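Local coordinates for ankyrin repeat domain-containing protein EMB506, chloroplastic (Arabidopsis thaliana, PDB 6JD6) that takes part in the initial differentiation of the proplastid during embryo development, is required for normal leaf margins, and acts as a molecular condensate scaffold, at residues E93-I96 / L97-E101; L127-N130 / L131-G135; K259-D262 / L263-L267. All coordinates share one frame; numbering follows the deposited sequence. Where two conformers were deposited one is given.

Contact 1. Residues E93-I96 / L97-E101; sequences ERVI and LQQNE
Asn100 turns its side-chain amide back onto the carbonyl of Ile96. Asn100 ND2 lies 2.9 Å from Ile96 O, and the N-H...O angle is 176°. The oxygen sits in the plane of the amide but is itself approached 26° out of its own carbonyl plane. With chi1 at -72°, CG of Asn100 stands beside the backbone N, which swings the amide toward the preceding turn. The other end of the amide, OD1, accepts a bond from Asn104, so both of its polar atoms are used. Ile96 O also receives a weak bond from Gln99 N. The CG2 branch of Ile96 runs alongside the amide, 3.8 Å from Asn100 ND2. Replacing Asn100 by alanine would probably cost Ile96 O its straight side-chain bond and leave Asn104 without this acceptor. This is the close-packed side. Ile96 packs on an aromatic side chain of the chain of another protein, and Asn100 on the backbone of that chain. Leu97 is buried.

The other side is looser and open to solvent. Val95 and Gln99 lie side by side, with Val95 CG1 3.5 Å from Gln99 NE2. Arg94 crosses Gln98 at about a right angle, with Arg94 NH1 3.7 Å from Gln98 OE1, but this pair is doubtful because Gln98 has a second conformer. The guanidinium has its salt bridge elsewhere, with Glu86. The backbone bonds continue from Leu97 N to Glu93 O, Gln98 N to Arg94 O and Gln99 N to Val95 O. The arrangement is the C-terminal end of an alpha helix, 91-99, where a side-chain amide takes up a carbonyl of the last turn.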
ATOM      1  N   GLU A  93      11.058  23.613 -22.995  1.00 50.47           N
ATOM      2  CA  GLU A  93      10.684  23.185 -21.656  1.00 45.64           C
ATOM      3  C   GLU A  93      10.094  24.354 -20.875  1.00 43.48           C
ATOM      4  O   GLU A  93       9.132  24.192 -20.126  1.00 41.40           O
ATOM      5  CB  GLU A  93      11.900  22.608 -20.931  1.00 45.93           C
ATOM      6  CG  GLU A  93      12.453  21.349 -21.583  1.00 46.77           C
ATOM      7  CD  GLU A  93      13.837  20.989 -21.081  1.00 50.08           C
ATOM      8  OE1 GLU A  93      14.543  21.887 -20.576  1.00 52.77           O
ATOM      9  OE2 GLU A  93      14.223  19.810 -21.193  1.00 50.67           O
ATOM     10  N   ARG A  94      10.674  25.533 -21.070  1.00 46.98           N
ATOM     11  CA  ARG A  94      10.207  26.760 -20.435  1.00 51.46           C
ATOM     12  C   ARG A  94       8.766  27.084 -20.821  1.00 49.62           C
ATOM     13  O   ARG A  94       7.960  27.475 -19.975  1.00 49.35           O
ATOM     14  CB  ARG A  94      11.116  27.925 -20.826  1.00 58.62           C
ATOM     15  CG  ARG A  94      11.819  28.606 -19.665  1.00 66.16           C
ATOM     16  CD  ARG A  94      10.886  29.549 -18.926  1.00 73.69           C
ATOM     17  NE  ARG A  94      11.574  30.766 -18.497  1.00 79.22           N
ATOM     18  CZ  ARG A  94      10.966  31.820 -17.960  1.00 84.35           C
ATOM     19  NH1 ARG A  94       9.650  31.807 -17.783  1.00 85.47           N
ATOM     20  NH2 ARG A  94      11.672  32.886 -17.603  1.00 86.00           N
ATOM     21  N   VAL A  95       8.447  26.929 -22.102  1.00 49.18           N
ATOM     22  CA  VAL A  95       7.096  27.197 -22.586  1.00 50.78           C
ATOM     23  C   VAL A  95       6.067  26.293 -21.901  1.00 51.72           C
ATOM     24  O   VAL A  95       5.008  26.754 -21.481  1.00 55.97           O
ATOM     25  CB  VAL A  95       7.000  27.058 -24.121  1.00 50.72           C
ATOM     26  CG1 VAL A  95       5.547  27.072 -24.571  1.00 52.68           C
ATOM     27  CG2 VAL A  95       7.786  28.170 -24.810  1.00 50.09           C
ATOM     28  N   ILE A  96       6.389  25.011 -21.768  1.00 48.22           N
ATOM     29  CA  ILE A  96       5.492  24.073 -21.097  1.00 48.90           C
ATOM     30  C   ILE A  96       5.289  24.442 -19.627  1.00 48.42           C
ATOM     31  O   ILE A  96       4.164  24.433 -19.120  1.00 46.76           O
ATOM     32  CB  ILE A  96       6.015  22.632 -21.194  1.00 46.82           C
ATOM     33  CG1 ILE A  96       6.189  22.232 -22.662  1.00 47.53           C
ATOM     34  CG2 ILE A  96       5.077  21.672 -20.471  1.00 44.91           C
ATOM     35  CD1 ILE A  96       6.663  20.805 -22.846  1.00 47.38           C
ATOM     36  N   LEU A  97       6.384  24.773 -18.950  1.00 48.11           N
ATOM     37  CA  LEU A  97       6.330  25.165 -17.547  1.00 47.12           C
ATOM     38  C   LEU A  97       5.413  26.372 -17.320  1.00 50.89           C
ATOM     39  O   LEU A  97       4.573  26.360 -16.421  1.00 49.99           O
ATOM     40  CB  LEU A  97       7.737  25.473 -17.027  1.00 44.77           C
ATOM     41  CG  LEU A  97       7.824  25.872 -15.552  1.00 43.87           C
ATOM     42  CD1 LEU A  97       7.332  24.738 -14.666  1.00 40.79           C
ATOM     43  CD2 LEU A  97       9.246  26.275 -15.182  1.00 43.39           C
ATOM     44  N   GLN A  98       5.565  27.409 -18.138  1.00 51.81           N
ATOM     45  CA  GLN A  98       4.752  28.606 -17.976  0.57 56.70           C
ATOM     46  C   GLN A  98       3.293  28.340 -18.354  0.81 57.47           C
ATOM     47  O   GLN A  98       2.386  29.012 -17.867  0.97 58.03           O
ATOM     48  CB  GLN A  98       5.336  29.799 -18.748  0.57 60.36           C
ATOM     49  CG  GLN A  98       5.391  29.633 -20.257  0.57 62.92           C
ATOM     50  CD  GLN A  98       6.139  30.766 -20.944  0.57 67.76           C
ATOM     51  OE1 GLN A  98       6.988  31.425 -20.340  0.57 68.83           O
ATOM     52  NE2 GLN A  98       5.823  30.998 -22.214  0.57 69.88           N
ATOM     53  N   GLN A  99       3.072  27.337 -19.199  1.00 57.35           N
ATOM     54  CA  GLN A  99       1.722  26.943 -19.598  1.00 57.50           C
ATOM     55  C   GLN A  99       1.019  26.119 -18.521  1.00 57.86           C
ATOM     56  O   GLN A  99      -0.188  25.885 -18.598  1.00 60.15           O
ATOM     57  CB  GLN A  99       1.760  26.145 -20.903  1.00 56.78           C
ATOM     58  CG  GLN A  99       1.848  26.988 -22.162  1.00 59.39           C
ATOM     59  CD  GLN A  99       2.051  26.142 -23.403  1.00 62.10           C
ATOM     60  OE1 GLN A  99       2.219  24.926 -23.313  1.00 63.64           O
ATOM     61  NE2 GLN A  99       2.040  26.778 -24.566  1.00 65.23           N
ATOM     62  N   ASN A 100       1.773  25.679 -17.519  1.00 54.92           N
ATOM     63  CA  ASN A 100       1.214  24.817 -16.483  1.00 52.20           C
ATOM     64  C   ASN A 100       1.480  25.287 -15.057  1.00 52.23           C
ATOM     65  O   ASN A 100       2.161  24.606 -14.288  1.00 48.86           O
ATOM     66  CB  ASN A 100       1.706  23.379 -16.667  1.00 49.39           C
ATOM     67  CG  ASN A 100       1.076  22.704 -17.865  1.00 49.60           C
ATOM     68  OD1 ASN A 100       0.015  22.087 -17.754  1.00 48.48           O
ATOM     69  ND2 ASN A 100       1.720  22.823 -19.022  1.00 50.31           N
ATOM     70  N   GLU A 101       0.928  26.445 -14.710  1.00 55.77           N
ATOM     71  CA  GLU A 101       1.012  26.960 -13.349  1.00 57.80           C
ATOM     72  C   GLU A 101       0.450  25.954 -12.344  1.00 53.66           C
ATOM     73  O   GLU A 101       1.037  25.726 -11.284  1.00 52.12           O
ATOM     74  CB  GLU A 101       0.267  28.292 -13.238  1.00 63.52           C
ATOM     75  CG  GLU A 101       0.207  28.857 -11.830  1.00 67.33           C
ATOM     76  CD  GLU A 101      -0.458  30.219 -11.777  1.00 74.94           C
ATOM     77  OE1 GLU A 101      -0.512  30.900 -12.824  1.00 78.25           O
ATOM     78  OE2 GLU A 101      -0.928  30.609 -10.688  1.00 77.08           O
TER

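Contact 2. Residues L127-N130 / L131-G135; sequences LMDN and LIENG
Asn130 O is shared by two donors of Asn134. Asn134 N lies 3.1 Å from Asn130 O, and Asn134 ND2 lies 2.9 Å from the same oxygen. Both bonds are weak; the N-H...O angle at ND2 is only 116°. CG of Asn134 stands beside its own backbone N (chi1 -83°), which brings the amide back over the helix end.

The earlier carbonyls have stronger partners. Glu133 N gives Asp129 O a bond of 2.8 Å, nearly along the C=O axis. Ile132 N bonds Met128 O, and Leu131 N bonds Leu127 O. Ile132 CG1 also lies against Met128 O, at 3.3 Å. The Schellman motif takes up the next carbonyls: Gly135 N bonds Ile132 O at 3.0 Å, and Leu136 N pairs with Leu131 O. Gly135 has a positive phi of 114°, where a CB would press on the preceding carbonyl oxygen.

The side-chain acceptors look elsewhere. Asp129 OD1 accepts from His163, and OD2 has a weak, long ion pair with Lys167. Asn130 OD1 takes a bond from Gln126. The extended Glu133 chain lies over Asp129 O, with Glu133 CG 3.2 Å from it. This leaves the two carboxylates of like charge 4.7 Å apart, OD2 of Asp129 to OE2 of Glu133. Met128 and Leu131 pack on helix 115-121 of the first ankyrin repeat, and Met128 also meets helix 158-166.

The chemistry implies a helix closed mostly by its own backbone. The Asp129 carboxylate is directed to helix 158-166 and the residue just after it, where His163 and Lys167 probably offset the repulsion from Glu133.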
ATOM      1  N   LEU A 127       1.104  18.837  -0.916  1.00 40.80           N
ATOM      2  CA  LEU A 127       0.921  18.642  -2.352  1.00 39.97           C
ATOM      3  C   LEU A 127      -0.425  17.998  -2.673  1.00 40.42           C
ATOM      4  O   LEU A 127      -1.031  18.293  -3.704  1.00 41.41           O
ATOM      5  CB  LEU A 127       2.066  17.821  -2.947  1.00 37.01           C
ATOM      6  CG  LEU A 127       3.416  18.533  -3.009  1.00 37.51           C
ATOM      7  CD1 LEU A 127       4.462  17.632  -3.653  1.00 35.99           C
ATOM      8  CD2 LEU A 127       3.297  19.853  -3.770  1.00 38.54           C
ATOM      9  N   MET A 128      -0.891  17.121  -1.787  1.00 40.22           N
ATOM     10  CA  MET A 128      -2.229  16.549  -1.919  1.00 39.58           C
ATOM     11  C   MET A 128      -3.283  17.643  -1.836  1.00 41.82           C
ATOM     12  O   MET A 128      -4.180  17.713  -2.679  1.00 41.75           O
ATOM     13  CB  MET A 128      -2.491  15.511  -0.827  1.00 37.73           C
ATOM     14  CG  MET A 128      -1.600  14.291  -0.905  1.00 35.91           C
ATOM     15  SD  MET A 128      -1.976  13.086   0.381  1.00 46.54           S
ATOM     16  CE  MET A 128      -3.575  12.508  -0.166  1.00 38.71           C
ATOM     17  N   ASP A 129      -3.165  18.494  -0.819  1.00 43.65           N
ATOM     18  CA  ASP A 129      -4.099  19.603  -0.632  1.00 47.86           C
ATOM     19  C   ASP A 129      -4.155  20.512  -1.856  1.00 50.77           C
ATOM     20  O   ASP A 129      -5.233  20.946  -2.256  1.00 53.33           O
ATOM     21  CB  ASP A 129      -3.753  20.418   0.621  1.00 50.16           C
ATOM     22  CG  ASP A 129      -4.121  19.695   1.911  1.00 52.46           C
ATOM     23  OD1 ASP A 129      -4.823  18.666   1.841  1.00 50.96           O
ATOM     24  OD2 ASP A 129      -3.718  20.162   2.999  1.00 55.78           O
ATOM     25  N   ASN A 130      -2.996  20.792  -2.452  1.00 50.28           N
ATOM     26  CA  ASN A 130      -2.941  21.617  -3.658  1.00 49.35           C
ATOM     27  C   ASN A 130      -3.731  21.007  -4.813  1.00 48.43           C
ATOM     28  O   ASN A 130      -4.444  21.710  -5.530  1.00 50.94           O
ATOM     29  CB  ASN A 130      -1.493  21.868  -4.087  1.00 49.37           C
ATOM     30  CG  ASN A 130      -0.714  22.679  -3.071  1.00 51.96           C
ATOM     31  OD1 ASN A 130      -1.289  23.268  -2.153  1.00 54.98           O
ATOM     32  ND2 ASN A 130       0.604  22.722  -3.233  1.00 50.78           N
ATOM     33  N   LEU A 131      -3.598  19.698  -4.992  1.00 45.74           N
ATOM     34  CA  LEU A 131      -4.343  18.989  -6.027  1.00 47.65           C
ATOM     35  C   LEU A 131      -5.840  19.068  -5.773  1.00 50.39           C
ATOM     36  O   LEU A 131      -6.619  19.366  -6.678  1.00 52.11           O
ATOM     37  CB  LEU A 131      -3.917  17.523  -6.086  1.00 45.52           C
ATOM     38  CG  LEU A 131      -2.711  17.187  -6.956  1.00 48.02           C
ATOM     39  CD1 LEU A 131      -2.370  15.720  -6.809  1.00 45.68           C
ATOM     40  CD2 LEU A 131      -3.004  17.525  -8.409  1.00 49.39           C
ATOM     41  N   ILE A 132      -6.233  18.791  -4.534  1.00 50.50           N
ATOM     42  CA  ILE A 132      -7.638  18.790  -4.143  1.00 50.89           C
ATOM     43  C   ILE A 132      -8.250  20.187  -4.256  1.00 54.88           C
ATOM     44  O   ILE A 132      -9.336  20.352  -4.815  1.00 56.30           O
ATOM     45  CB  ILE A 132      -7.812  18.242  -2.712  1.00 49.01           C
ATOM     46  CG1 ILE A 132      -7.383  16.772  -2.659  1.00 45.81           C
ATOM     47  CG2 ILE A 132      -9.255  18.397  -2.242  1.00 49.56           C
ATOM     48  CD1 ILE A 132      -7.303  16.203  -1.261  1.00 44.24           C
ATOM     49  N   GLU A 133      -7.544  21.188  -3.739  1.00 56.43           N
ATOM     50  CA  GLU A 133      -8.026  22.570  -3.787  1.00 61.41           C
ATOM     51  C   GLU A 133      -8.116  23.120  -5.210  1.00 62.11           C
ATOM     52  O   GLU A 133      -8.863  24.059  -5.470  1.00 63.97           O
ATOM     53  CB  GLU A 133      -7.158  23.477  -2.910  1.00 64.57           C
ATOM     54  CG  GLU A 133      -7.298  23.195  -1.421  0.58 67.79           C
ATOM     55  CD  GLU A 133      -6.165  23.780  -0.605  0.12 70.23           C
ATOM     56  OE1 GLU A 133      -5.343  24.527  -1.176  0.73 71.59           O
ATOM     57  OE2 GLU A 133      -6.093  23.486   0.608  0.89 71.45           O
ATOM     58  N   ASN A 134      -7.356  22.530  -6.129  1.00 62.36           N
ATOM     59  CA  ASN A 134      -7.430  22.910  -7.537  1.00 63.24           C
ATOM     60  C   ASN A 134      -8.500  22.146  -8.316  1.00 62.59           C
ATOM     61  O   ASN A 134      -8.559  22.230  -9.541  1.00 64.32           O
ATOM     62  CB  ASN A 134      -6.067  22.761  -8.219  1.00 64.07           C
ATOM     63  CG  ASN A 134      -5.165  23.956  -7.982  0.43 66.76           C
ATOM     64  OD1 ASN A 134      -5.570  25.104  -8.173  1.00 70.97           O
ATOM     65  ND2 ASN A 134      -3.936  23.694  -7.554  1.00 64.98           N
ATOM     66  N   GLY A 135      -9.335  21.392  -7.608  1.00 59.53           N
ATOM     67  CA  GLY A 135     -10.503  20.791  -8.227  1.00 58.17           C
ATOM     68  C   GLY A 135     -10.552  19.277  -8.338  1.00 53.87           C
ATOM     69  O   GLY A 135     -11.565  18.728  -8.766  1.00 56.26           O
TER

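Contact 3. Residues K259-D262 / L263-L267; sequences KSYD and LVKLL. With SO4 (sulfate ion), chain H; SO4 (sulfate ion), chain C.
Tyr261 and Lys265 meet one turn apart on the second helix of the fifth ankyrin repeat. The side chains cross obliquely, with Lys265 NZ 3.8 Å from Tyr261 CE2. Asp262 lies alongside Lys265, but its OD1 is 4.0 Å from Lys265 NZ, too far for a salt bridge. The bend at chi3 of Lys265 (51°) carries its amine back over these two residues. Asp262 OD2 instead forms a salt bridge with Arg224.

The backbone beneath is regular. Lys265 N bonds Tyr261 O at 2.9 Å, and Leu266 N bonds Asp262 O. Leu263 and Val264 pack on Ala251 of helix 247-252, which sets the helix against its partner in the repeat. Ser260 OG is held by Gly255 O.

At the N-terminal end, a sulfate, probably from the crystallisation liquor, sits at the first backbone amides of the helix. It accepts weak bonds from the backbone N of Lys259, Ser260 and Tyr261, consistent with attraction to the positive helix end. Lys259 holds the N-cap position. Its side chain bends away to Arg222 O and to a second sulfate, whose O4 lies 3.1 Å from Lys259 NZ in a weak hydrogen bond.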
ATOM      1  N   LYS A 259      -1.767 -18.587  18.228  1.00 35.63           N
ATOM      2  CA  LYS A 259      -2.654 -17.842  19.119  1.00 38.58           C
ATOM      3  C   LYS A 259      -4.117 -18.231  18.918  1.00 39.23           C
ATOM      4  O   LYS A 259      -5.025 -17.443  19.177  1.00 40.16           O
ATOM      5  CB  LYS A 259      -2.452 -16.331  18.939  1.00 38.75           C
ATOM      6  CG  LYS A 259      -1.065 -15.858  19.368  1.00 41.97           C
ATOM      7  CD  LYS A 259      -0.501 -14.815  18.422  1.00 46.30           C
ATOM      8  CE  LYS A 259      -1.208 -13.486  18.576  1.00 47.88           C
ATOM      9  NZ  LYS A 259      -0.824 -12.549  17.486  1.00 45.41           N
ATOM     10  N   SER A 260      -4.334 -19.463  18.466  1.00 39.54           N
ATOM     11  CA  SER A 260      -5.665 -19.919  18.086  1.00 39.74           C
ATOM     12  C   SER A 260      -6.626 -19.985  19.262  1.00 42.01           C
ATOM     13  O   SER A 260      -7.776 -19.564  19.150  1.00 42.89           O
ATOM     14  CB  SER A 260      -5.586 -21.279  17.398  1.00 38.52           C
ATOM     15  OG  SER A 260      -4.857 -21.180  16.189  1.00 38.09           O
ATOM     16  N   TYR A 261      -6.162 -20.518  20.387  1.00 43.08           N
ATOM     17  CA  TYR A 261      -7.024 -20.647  21.552  1.00 44.27           C
ATOM     18  C   TYR A 261      -7.465 -19.289  22.097  1.00 43.23           C
ATOM     19  O   TYR A 261      -8.618 -19.119  22.479  1.00 45.48           O
ATOM     20  CB  TYR A 261      -6.361 -21.466  22.661  1.00 50.09           C
ATOM     21  CG  TYR A 261      -7.288 -21.675  23.835  1.00 57.01           C
ATOM     22  CD1 TYR A 261      -8.330 -22.587  23.759  1.00 59.05           C
ATOM     23  CD2 TYR A 261      -7.144 -20.940  25.006  1.00 60.71           C
ATOM     24  CE1 TYR A 261      -9.193 -22.775  24.818  1.00 62.74           C
ATOM     25  CE2 TYR A 261      -8.003 -21.125  26.075  1.00 62.80           C
ATOM     26  CZ  TYR A 261      -9.026 -22.044  25.971  1.00 65.81           C
ATOM     27  OH  TYR A 261      -9.894 -22.239  27.021  1.00 71.50           O
ATOM     28  N   ASP A 262      -6.546 -18.330  22.133  1.00 40.73           N
ATOM     29  CA  ASP A 262      -6.871 -16.990  22.609  1.00 43.70           C
ATOM     30  C   ASP A 262      -7.941 -16.344  21.742  1.00 42.46           C
ATOM     31  O   ASP A 262      -8.872 -15.722  22.253  1.00 45.84           O
ATOM     32  CB  ASP A 262      -5.627 -16.100  22.640  1.00 45.23           C
ATOM     33  CG  ASP A 262      -4.685 -16.458  23.768  1.00 50.82           C
ATOM     34  OD1 ASP A 262      -5.126 -17.146  24.714  1.00 53.58           O
ATOM     35  OD2 ASP A 262      -3.508 -16.047  23.712  1.00 52.66           O
ATOM     36  N   LEU A 263      -7.800 -16.493  20.429  1.00 36.44           N
ATOM     37  CA  LEU A 263      -8.770 -15.946  19.491  1.00 35.68           C
ATOM     38  C   LEU A 263     -10.144 -16.608  19.649  1.00 36.87           C
ATOM     39  O   LEU A 263     -11.172 -15.925  19.648  1.00 37.79           O
ATOM     40  CB  LEU A 263      -8.256 -16.074  18.054  1.00 33.32           C
ATOM     41  CG  LEU A 263      -7.064 -15.161  17.741  1.00 34.63           C
ATOM     42  CD1 LEU A 263      -6.391 -15.566  16.445  1.00 33.90           C
ATOM     43  CD2 LEU A 263      -7.498 -13.697  17.681  1.00 30.47           C
ATOM     44  N   VAL A 264     -10.152 -17.930  19.792  1.00 37.66           N
ATOM     45  CA  VAL A 264     -11.389 -18.677  20.012  1.00 38.95           C
ATOM     46  C   VAL A 264     -12.090 -18.184  21.274  1.00 42.96           C
ATOM     47  O   VAL A 264     -13.306 -17.984  21.292  1.00 43.49           O
ATOM     48  CB  VAL A 264     -11.117 -20.195  20.134  1.00 41.50           C
ATOM     49  CG1 VAL A 264     -12.299 -20.915  20.790  1.00 42.09           C
ATOM     50  CG2 VAL A 264     -10.810 -20.790  18.769  1.00 38.45           C
ATOM     51  N   LYS A 265     -11.305 -17.975  22.323  1.00 44.74           N
ATOM     52  CA  LYS A 265     -11.817 -17.486  23.594  1.00 47.80           C
ATOM     53  C   LYS A 265     -12.504 -16.127  23.429  1.00 44.00           C
ATOM     54  O   LYS A 265     -13.628 -15.938  23.885  1.00 44.62           O
ATOM     55  CB  LYS A 265     -10.677 -17.416  24.611  1.00 54.73           C
ATOM     56  CG  LYS A 265     -11.081 -17.014  26.008  1.00 63.86           C
ATOM     57  CD  LYS A 265     -10.111 -17.589  27.035  1.00 72.19           C
ATOM     58  CE  LYS A 265      -8.662 -17.266  26.681  1.00 76.53           C
ATOM     59  NZ  LYS A 265      -7.712 -17.757  27.721  1.00 80.63           N
ATOM     60  N   LEU A 266     -11.834 -15.194  22.760  1.00 41.99           N
ATOM     61  CA  LEU A 266     -12.426 -13.898  22.442  1.00 42.36           C
ATOM     62  C   LEU A 266     -13.737 -14.039  21.670  1.00 42.20           C
ATOM     63  O   LEU A 266     -14.700 -13.316  21.924  1.00 42.33           O
ATOM     64  CB  LEU A 266     -11.452 -13.048  21.623  1.00 42.05           C
ATOM     65  CG  LEU A 266     -10.263 -12.435  22.366  1.00 42.93           C
ATOM     66  CD1 LEU A 266      -9.334 -11.728  21.391  1.00 38.59           C
ATOM     67  CD2 LEU A 266     -10.749 -11.475  23.443  1.00 44.51           C
ATOM     68  N   LEU A 267     -13.767 -14.974  20.725  1.00 38.90           N
ATOM     69  CA  LEU A 267     -14.923 -15.149  19.854  1.00 37.30           C
ATOM     70  C   LEU A 267     -16.086 -15.838  20.558  1.00 37.98           C
ATOM     71  O   LEU A 267     -17.223 -15.756  20.104  1.00 38.13           O
ATOM     72  CB  LEU A 267     -14.529 -15.930  18.597  1.00 34.35           C
ATOM     73  CG  LEU A 267     -13.634 -15.182  17.611  1.00 35.65           C
ATOM     74  CD1 LEU A 267     -12.994 -16.148  16.622  1.00 30.98           C
ATOM     75  CD2 LEU A 267     -14.431 -14.107  16.878  1.00 36.49           C
TER
HETATM   76  S   SO4 H 306      -2.388 -21.290  21.230  1.00117.97           S
HETATM   77  O1  SO4 H 306      -2.086 -22.316  22.225  1.00120.90           O
HETATM   78  O2  SO4 H 306      -3.159 -20.215  21.852  1.00116.19           O
HETATM   79  O3  SO4 H 306      -1.137 -20.749  20.701  1.00118.75           O
HETATM   80  O4  SO4 H 306      -3.162 -21.886  20.144  1.00115.82           O
HETATM   81  S   SO4 C 301      -1.900  -9.343  19.643  0.81 46.09           S
HETATM   82  O1  SO4 C 301      -0.988  -9.566  20.763  0.81 49.65           O
HETATM   83  O2  SO4 C 301      -2.905  -8.351  20.017  0.81 40.93           O
HETATM   84  O3  SO4 C 301      -1.154  -8.846  18.492  0.81 50.60           O
HETATM   85  O4  SO4 C 301      -2.527 -10.613  19.286  0.81 42.46           O

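How the contacts relate
The three contacts come in series along the chain, each within a single helix. Contact 1 lies on helix 91-99, contact 2 on helix 125-133 and contact 3 on helix 260-269. The centres of contacts 1 and 2 are about 19 Å apart, and their nearest atoms are about 7 Å apart, without touching. Contact 3 is about 61 Å from contact 1 and 45 Å from contact 2, centre to centre, on the opposite side of the chain's centre. Contacts 2 and 3 lie in the first and fifth ankyrin repeats of an elongated stack of helices without strands, and contact 1 lies on a helix before those repeats. All three contacts lie within reach of the chain of another protein.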